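Local coordinates for protein cysteine protease (PDB 5HU4) that anchors surface proteins to the bacterial cell wall as a class A sortase, cleaving their C-terminal sorting signal and passing them on through a thioester intermediate, at residues E86-D91 and V95-N100; T107-D112 and T118-A123. All coordinates share one frame; numbering follows the deposited sequence.

Along the chain, interaction 1 comes first: strand 78-91 ends, and after three residues the loop at 95-100 turns back over the strand's last residues, closing a short surface loop. The chain then enters strand 105-111, and interaction 2 closes the next loop, where 107-112 pairs with 118-123 across a five-residue connection. The two closures lie in series, neither nested nor crossed, with centres about 7 Å apart. They meet in one sheet, in which strand 119-132 is flanked by 78-91 and 105-111; the main chains of K88 and I90 pair with V122 and R120, while the 95-100 loop leans on strand 105-111.

Interaction 1: E86-D91 and V95-N100; sequences ETKTID and VSVIDN
V97 reaches the end of strand 78-91 with both of its methyl groups. CG1 lies between the backbone N and carbonyl carbon (chi1 82°) and CG2 anti to N, which sends them to different partners. I90 CD1 and V97 CG1 lie 4.0 Å apart, and the two side chains meet at a slant. V97 CG2 lies 4.1 Å from both CE and NZ of K88, the side chains running past one another in opposite directions. The contact is small, burying 111 Å² between the segments; its apolar part is I90 on V97.

K88 extends beyond CG (chi2 -174°), which carries its methylene chain across to V97 while its ammonium group is held by its own strand. K88 NZ donates to E86 OE2 at 2.8 Å in a salt bridge between residues two apart on the same side of the strand, approaching from 52° above the carboxylate plane. On the other segment, V97 sits in a turn held by I98 N to V95 O (2.8 Å) and by D99 N to S96 O. N44 ND2 hydrogen-bonds to V97 O and D99 O, and R35 to I98 O and N100 OD1, tying this loop to the body of the domain.

V97 also packs on T107 and I109 of strand 105-111 and touches V122, its CG2 3.7 Å from V122 CG1, so the loop lies over the sheet, spanning strands 78-91, 119-132 and 105-111.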
loop_
_atom_site.group_PDB
_atom_site.type_symbol
_atom_site.label_atom_id
_atom_site.label_comp_id
_atom_site.label_asym_id
_atom_site.label_seq_id
_atom_site.Cartn_x
_atom_site.Cartn_y
_atom_site.Cartn_z
ATOM N N GLU A 86 2.912 5.302 11.694
ATOM C CA GLU A 86 2.872 6.740 11.460
ATOM C C GLU A 86 1.976 7.101 10.276
ATOM O O GLU A 86 1.956 6.417 9.252
ATOM C CB GLU A 86 4.295 7.286 11.261
ATOM C CG GLU A 86 4.718 7.539 9.823
ATOM C CD GLU A 86 6.148 8.040 9.715
ATOM O OE1 GLU A 86 7.081 7.222 9.871
ATOM O OE2 GLU A 86 6.340 9.253 9.477
ATOM N N THR A 87 1.197 8.163 10.455
ATOM C CA THR A 87 0.363 8.717 9.397
ATOM C C THR A 87 0.654 10.207 9.289
ATOM O O THR A 87 0.705 10.906 10.301
ATOM C CB THR A 87 -1.139 8.501 9.666
ATOM O OG1 THR A 87 -1.498 9.120 10.907
ATOM C CG2 THR A 87 -1.467 7.017 9.730
ATOM N N LYS A 88 0.848 10.696 8.070
ATOM C CA LYS A 88 1.259 12.082 7.888
ATOM C C LYS A 88 0.856 12.648 6.533
ATOM O O LYS A 88 0.576 11.907 5.591
ATOM C CB LYS A 88 2.774 12.202 8.063
ATOM C CG LYS A 88 3.578 11.392 7.057
ATOM C CD LYS A 88 5.066 11.438 7.364
ATOM C CE LYS A 88 5.836 10.444 6.508
ATOM N NZ LYS A 88 7.238 10.275 6.976
ATOM N N THR A 89 0.825 13.973 6.452
ATOM C CA THR A 89 0.600 14.670 5.194
ATOM C C THR A 89 1.862 15.429 4.804
ATOM O O THR A 89 2.387 16.219 5.588
ATOM C CB THR A 89 -0.584 15.648 5.285
ATOM O OG1 THR A 89 -1.759 14.942 5.703
ATOM C CG2 THR A 89 -0.842 16.301 3.934
ATOM N N ILE A 90 2.354 15.178 3.595
ATOM C CA ILE A 90 3.579 15.813 3.123
ATOM C C ILE A 90 3.381 16.472 1.763
ATOM O O ILE A 90 2.375 16.243 1.092
ATOM C CB ILE A 90 4.736 14.800 3.010
ATOM C CG1 ILE A 90 4.420 13.748 1.944
ATOM C CG2 ILE A 90 5.000 14.135 4.351
ATOM C CD1 ILE A 90 5.587 12.840 1.616
ATOM N N ASP A 91 4.347 17.294 1.363
ATOM C CA ASP A 91 4.353 17.867 0.024
ATOM C C ASP A 91 4.881 16.824 -0.956
ATOM O O ASP A 91 5.713 15.994 -0.591
ATOM C CB ASP A 91 5.201 19.140 -0.023
ATOM C CG ASP A 91 5.050 19.895 -1.330
ATOM O OD1 ASP A 91 5.843 19.641 -2.262
ATOM O OD2 ASP A 91 4.139 20.744 -1.426
ATOM N N VAL A 95 10.367 13.356 -1.775
ATOM C CA VAL A 95 10.474 12.019 -2.338
ATOM C C VAL A 95 11.142 11.046 -1.356
ATOM O O VAL A 95 11.078 9.832 -1.536
ATOM C CB VAL A 95 11.263 12.061 -3.668
ATOM C CG1 VAL A 95 11.270 10.704 -4.360
ATOM C CG2 VAL A 95 10.682 13.132 -4.591
ATOM N N SER A 96 11.750 11.584 -0.301
ATOM C CA SER A 96 12.492 10.780 0.676
ATOM C C SER A 96 11.694 9.606 1.243
ATOM O O SER A 96 12.266 8.582 1.618
ATOM C CB SER A 96 12.971 11.666 1.828
ATOM O OG SER A 96 12.006 11.715 2.864
ATOM N N VAL A 97 10.374 9.751 1.293
ATOM C CA VAL A 97 9.512 8.726 1.872
ATOM C C VAL A 97 9.406 7.491 0.966
ATOM O O VAL A 97 8.799 6.484 1.335
ATOM C CB VAL A 97 8.103 9.294 2.163
ATOM C CG1 VAL A 97 7.247 9.290 0.905
ATOM C CG2 VAL A 97 7.428 8.515 3.282
ATOM N N ILE A 98 10.022 7.569 -0.208
ATOM C CA ILE A 98 10.026 6.465 -1.163
ATOM C C ILE A 98 11.294 5.620 -1.006
ATOM O O ILE A 98 11.278 4.404 -1.221
ATOM C CB ILE A 98 9.893 6.998 -2.615
ATOM C CG1 ILE A 98 8.417 7.132 -2.994
ATOM C CG2 ILE A 98 10.598 6.099 -3.615
ATOM C CD1 ILE A 98 8.075 8.447 -3.658
ATOM N N ASP A 99 12.378 6.273 -0.593
ATOM C CA ASP A 99 13.679 5.627 -0.424
ATOM C C ASP A 99 13.633 4.389 0.468
ATOM O O ASP A 99 12.844 4.317 1.412
ATOM C CB ASP A 99 14.691 6.621 0.150
ATOM C CG ASP A 99 14.792 7.888 -0.671
ATOM O OD1 ASP A 99 14.595 7.816 -1.901
ATOM O OD2 ASP A 99 15.079 8.955 -0.087
ATOM N N ASN A 100 14.489 3.419 0.159
ATOM C CA ASN A 100 14.583 2.193 0.941
ATOM C C ASN A 100 15.085 2.463 2.356
ATOM O O ASN A 100 15.765 3.459 2.604
ATOM C CB ASN A 100 15.500 1.191 0.240
ATOM C CG ASN A 100 15.396 -0.206 0.822
ATOM O OD1 ASN A 100 14.364 -0.866 0.702
ATOM N ND2 ASN A 100 16.467 -0.661 1.459
#

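Interaction 2: T107-D112 and T118-A123; sequences TLITCD and TKRFVA
The beta hairpin of strands 105-111 and 119-132 carries the sortase nucleophile, C111, at the end of its first strand. Two hydrogen-bonded pairs join the strands. L108 N donates to A123 O at 2.8 Å and A123 N returns a bond to L108 O; T110 N likewise meets F121 O, and F121 N reaches T110 O at 2.7 Å. Beyond them the ladder fades into a weak bond from D112 N to K119 O (3.4 Å).

V122 CG1 touches T107 CG2 at 3.8 Å, the valine methyl being turned there by its trans chi1 (-175°). C111 and R120 form a non-hydrogen-bonded pair whose side chains diverge, yet R120, bent at chi2, folds back to place its guanidinium beneath the sulfur: C111 SG stands 3.9 Å above the plane, over the group's centre. R120 NH1 donates from well above the carbonyl plane to K119 O (2.8 Å), and a further bond to T117 O and a salt bridge from NH2 to E92 restrain its rotation.

The side chain of C111, which forms the acyl-thioester, lies about 5 Å from that of H50, the proton donor/acceptor; with R120 the probable arginine, this is consistent with the Cys-His-Arg site of sortases.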
loop_
_atom_site.group_PDB
_atom_site.type_symbol
_atom_site.label_atom_id
_atom_site.label_comp_id
_atom_site.label_asym_id
_atom_site.label_seq_id
_atom_site.Cartn_x
_atom_site.Cartn_y
_atom_site.Cartn_z
ATOM N N THR A 107 5.094 1.581 2.822
ATOM C CA THR A 107 4.775 2.999 2.734
ATOM C C THR A 107 3.650 3.253 1.739
ATOM O O THR A 107 3.848 3.172 0.528
ATOM C CB THR A 107 6.010 3.827 2.326
ATOM O OG1 THR A 107 7.084 3.566 3.239
ATOM C CG2 THR A 107 5.685 5.312 2.341
ATOM N N LEU A 108 2.467 3.561 2.259
ATOM C CA LEU A 108 1.303 3.810 1.418
ATOM C C LEU A 108 1.169 5.297 1.108
ATOM O O LEU A 108 1.157 6.130 2.014
ATOM C CB LEU A 108 0.032 3.290 2.090
ATOM C CG LEU A 108 0.076 1.830 2.549
ATOM C CD1 LEU A 108 -1.305 1.356 2.971
ATOM C CD2 LEU A 108 0.642 0.944 1.451
ATOM N N ILE A 109 1.069 5.623 -0.177
ATOM C CA ILE A 109 1.035 7.016 -0.606
ATOM C C ILE A 109 -0.174 7.320 -1.486
ATOM O O ILE A 109 -0.432 6.625 -2.470
ATOM C CB ILE A 109 2.316 7.394 -1.378
ATOM C CG1 ILE A 109 3.558 7.058 -0.550
ATOM C CG2 ILE A 109 2.301 8.871 -1.752
ATOM C CD1 ILE A 109 4.859 7.400 -1.234
ATOM N N THR A 110 -0.911 8.364 -1.120
ATOM C CA THR A 110 -2.042 8.825 -1.915
ATOM C C THR A 110 -2.201 10.335 -1.787
ATOM O O THR A 110 -1.671 10.947 -0.859
ATOM C CB THR A 110 -3.355 8.134 -1.495
ATOM O OG1 THR A 110 -4.355 8.350 -2.499
ATOM C CG2 THR A 110 -3.849 8.672 -0.159
ATOM N N CYS A 111 -2.923 10.934 -2.728
ATOM C CA CYS A 111 -3.216 12.360 -2.663
ATOM C C CYS A 111 -4.163 12.630 -1.501
ATOM O O CYS A 111 -4.997 11.787 -1.169
ATOM C CB CYS A 111 -3.822 12.851 -3.979
ATOM S SG CYS A 111 -2.881 12.391 -5.454
ATOM N N ASP A 112 -4.032 13.797 -0.877
ATOM C CA ASP A 112 -4.872 14.127 0.267
ATOM C C ASP A 112 -6.255 14.591 -0.186
ATOM O O ASP A 112 -7.165 14.743 0.629
ATOM C CB ASP A 112 -4.206 15.196 1.138
ATOM C CG ASP A 112 -4.245 16.574 0.510
ATOM O OD1 ASP A 112 -3.969 16.688 -0.702
ATOM O OD2 ASP A 112 -4.550 17.547 1.231
ATOM N N THR A 118 -0.787 19.288 -4.425
ATOM C CA THR A 118 0.645 19.058 -4.300
ATOM C C THR A 118 0.949 18.349 -2.987
ATOM O O THR A 118 2.108 18.141 -2.636
ATOM C CB THR A 118 1.440 20.373 -4.360
ATOM O OG1 THR A 118 1.040 21.225 -3.279
ATOM C CG2 THR A 118 1.188 21.084 -5.680
ATOM N N LYS A 119 -0.103 17.985 -2.263
ATOM C CA LYS A 119 0.051 17.355 -0.959
ATOM C C LYS A 119 -0.300 15.871 -1.001
ATOM O O LYS A 119 -1.223 15.457 -1.703
ATOM C CB LYS A 119 -0.809 18.078 0.082
ATOM C CG LYS A 119 -0.335 19.491 0.411
ATOM C CD LYS A 119 1.175 19.630 0.230
ATOM C CE LYS A 119 1.667 21.016 0.621
ATOM N NZ LYS A 119 1.455 21.311 2.067
ATOM N N ARG A 120 0.450 15.077 -0.245
ATOM C CA ARG A 120 0.250 13.635 -0.206
ATOM C C ARG A 120 -0.009 13.155 1.214
ATOM O O ARG A 120 0.597 13.655 2.164
ATOM C CB ARG A 120 1.470 12.908 -0.776
ATOM C CG ARG A 120 1.813 13.268 -2.210
ATOM C CD ARG A 120 0.814 12.673 -3.185
ATOM N NE ARG A 120 1.056 13.130 -4.550
ATOM C CZ ARG A 120 0.580 14.263 -5.053
ATOM N NH1 ARG A 120 -0.171 15.062 -4.306
ATOM N NH2 ARG A 120 0.851 14.599 -6.307
ATOM N N PHE A 121 -0.909 12.188 1.361
ATOM C CA PHE A 121 -1.085 11.519 2.643
ATOM C C PHE A 121 -0.230 10.260 2.662
ATOM O O PHE A 121 -0.241 9.479 1.708
ATOM C CB PHE A 121 -2.553 11.175 2.900
ATOM C CG PHE A 121 -2.798 10.516 4.231
ATOM C CD1 PHE A 121 -2.773 9.135 4.354
ATOM C CD2 PHE A 121 -3.049 11.279 5.362
ATOM C CE1 PHE A 121 -2.993 8.528 5.578
ATOM C CE2 PHE A 121 -3.271 10.675 6.586
ATOM C CZ PHE A 121 -3.244 9.300 6.693
ATOM N N VAL A 122 0.514 10.067 3.747
ATOM C CA VAL A 122 1.420 8.931 3.850
ATOM C C VAL A 122 1.127 8.087 5.086
ATOM O O VAL A 122 0.951 8.615 6.184
ATOM C CB VAL A 122 2.890 9.390 3.894
ATOM C CG1 VAL A 122 3.822 8.190 3.890
ATOM C CG2 VAL A 122 3.195 10.299 2.717
ATOM N N ALA A 123 1.074 6.774 4.893
ATOM C CA ALA A 123 0.911 5.838 5.998
ATOM C C ALA A 123 2.059 4.833 6.004
ATOM O O ALA A 123 2.258 4.097 5.034
ATOM C CB ALA A 123 -0.426 5.123 5.901
#